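Local coordinates for protein restriction endonuclease EcoP15I, restriction subunit (Escherichia coli, PDB 4ZCF) that cleaves DNA some 25-27 base pairs downstream of one of two inversely oriented CAGCAG sites, as the restriction subunit of an ATP-driven type III restriction-modification enzyme, at residues 368-373 with 558-563. Numbering follows the deposited sequence.
Sequences QTLADN and VDFTEK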
loop_
_atom_site.group_PDB
_atom_site.type_symbol
_atom_site.label_atom_id
_atom_site.label_comp_id
_atom_site.label_asym_id
_atom_site.label_seq_id
_atom_site.Cartn_x
_atom_site.Cartn_y
_atom_site.Cartn_z
ATOM N N GLN C 368 9.588 34.335 -36.175
ATOM C CA GLN C 368 9.335 35.158 -34.990
ATOM C C GLN C 368 8.264 36.225 -35.185
ATOM O O GLN C 368 7.463 36.442 -34.276
ATOM C CB GLN C 368 10.625 35.791 -34.499
ATOM N N THR C 369 8.245 36.888 -36.357
ATOM C CA THR C 369 7.272 37.937 -36.671
ATOM C C THR C 369 5.833 37.382 -36.841
ATOM O O THR C 369 4.893 37.991 -36.334
ATOM C CB THR C 369 7.718 38.725 -37.902
ATOM N N LEU C 370 5.680 36.214 -37.510
ATOM C CA LEU C 370 4.402 35.521 -37.754
ATOM C C LEU C 370 3.697 35.120 -36.445
ATOM O O LEU C 370 2.491 35.335 -36.300
ATOM C CB LEU C 370 4.651 34.276 -38.646
ATOM C CG LEU C 370 3.514 33.251 -38.817
ATOM C CD1 LEU C 370 2.529 33.687 -39.883
ATOM C CD2 LEU C 370 4.074 31.882 -39.166
ATOM N N ALA C 371 4.427 34.532 -35.521
ATOM C CA ALA C 371 3.886 34.251 -34.207
ATOM C C ALA C 371 3.528 35.480 -33.416
ATOM O O ALA C 371 2.478 35.555 -32.827
ATOM C CB ALA C 371 4.870 33.417 -33.430
ATOM N N ASP C 372 4.404 36.462 -33.439
ATOM C CA ASP C 372 4.296 37.609 -32.576
ATOM C C ASP C 372 3.039 38.274 -32.988
ATOM O O ASP C 372 2.408 38.967 -32.230
ATOM C CB ASP C 372 5.460 38.545 -32.812
ATOM C CG ASP C 372 5.918 39.202 -31.565
ATOM O OD1 ASP C 372 5.408 38.824 -30.503
ATOM O OD2 ASP C 372 6.769 40.104 -31.646
ATOM N N ASN C 373 2.749 38.106 -34.260
ATOM C CA ASN C 373 1.592 38.713 -34.919
ATOM C C ASN C 373 0.316 37.975 -34.507
ATOM O O ASN C 373 -0.681 38.621 -34.170
ATOM C CB ASN C 373 1.771 38.683 -36.440
ATOM C CG ASN C 373 1.333 39.942 -37.151
ATOM O OD1 ASN C 373 0.137 40.218 -37.306
ATOM N ND2 ASN C 373 2.296 40.704 -37.656
ATOM N N VAL C 558 -5.124 30.069 -36.982
ATOM C CA VAL C 558 -4.281 29.208 -37.820
ATOM C C VAL C 558 -3.186 29.954 -38.607
ATOM O O VAL C 558 -3.181 31.187 -38.685
ATOM C CB VAL C 558 -5.058 28.176 -38.689
ATOM C CG1 VAL C 558 -5.657 27.067 -37.837
ATOM C CG2 VAL C 558 -6.123 28.843 -39.544
ATOM N N ASP C 559 -2.253 29.171 -39.167
ATOM C CA ASP C 559 -1.100 29.585 -39.961
ATOM C C ASP C 559 -1.501 30.050 -41.368
ATOM O O ASP C 559 -2.638 29.837 -41.809
ATOM C CB ASP C 559 -0.147 28.376 -40.097
ATOM C CG ASP C 559 1.264 28.586 -39.585
ATOM O OD1 ASP C 559 1.488 29.562 -38.830
ATOM O OD2 ASP C 559 2.136 27.748 -39.898
ATOM N N PHE C 560 -0.525 30.639 -42.086
ATOM C CA PHE C 560 -0.641 31.043 -43.482
ATOM C C PHE C 560 -0.807 29.748 -44.296
ATOM O O PHE C 560 -1.492 29.749 -45.317
ATOM C CB PHE C 560 0.627 31.819 -43.928
ATOM C CG PHE C 560 1.948 31.082 -43.784
ATOM C CD1 PHE C 560 2.669 31.134 -42.595
ATOM C CD2 PHE C 560 2.466 30.334 -44.837
ATOM C CE1 PHE C 560 3.864 30.423 -42.450
ATOM C CE2 PHE C 560 3.664 29.626 -44.691
ATOM C CZ PHE C 560 4.354 29.675 -43.498
ATOM N N THR C 561 -0.205 28.639 -43.796
ATOM C CA THR C 561 -0.208 27.290 -44.365
ATOM C C THR C 561 -1.609 26.688 -44.499
ATOM O O THR C 561 -1.835 25.876 -45.398
ATOM C CB THR C 561 0.663 26.378 -43.519
ATOM N N GLU C 562 -2.541 27.075 -43.608
ATOM C CA GLU C 562 -3.916 26.578 -43.619
ATOM C C GLU C 562 -4.909 27.677 -44.064
ATOM O O GLU C 562 -5.396 28.453 -43.236
ATOM C CB GLU C 562 -4.283 26.013 -42.247
ATOM N N LYS C 563 -5.173 27.753 -45.392
ATOM C CA LYS C 563 -6.079 28.738 -45.999
ATOM C C LYS C 563 -7.473 28.168 -46.254
ATOM O O LYS C 563 -8.461 28.906 -46.184
ATOM C CB LYS C 563 -5.488 29.268 -47.293
#
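Leu370, in the first turn of helix 368-389, faces Asp559 across a CA-CA distance of 8.4 Å, and Asp559 opens a type I beta turn through Glu562. The turn follows strand 553-558 of the second of the chain's two parallel sheets, the second RecA-like fold of the helicase motor, so the contact packs the start of a helix against the loop leaving an inner strand. Glu562 N bonds back to Asp559 O at 3.3 Å. Leucine suits the buried, inward-facing place on the helix because its forked apolar end lays both methyls against the ring of Phe560. With CG anti to the backbone N (chi1 169°), its branch crosses the Phe560 side chain at about a right angle, CD1 lying 3.7 Å from Phe560 CD1. Phenylalanine offers a broad apolar ring at this partly exposed corner, where it also touches Tyr364. Its chi1 of 58° tucks the ring over its own backbone and turns its CD1-CE1 edge to the leucine. Asp559, a residue type common at the first position of type I turns, also touches Ser365. Leu370 CD2 makes van der Waals contact with both residues, 3.5 Å from Asp559 OD1 and, in plane at the ring edge, 3.6 Å from Phe560 CE1.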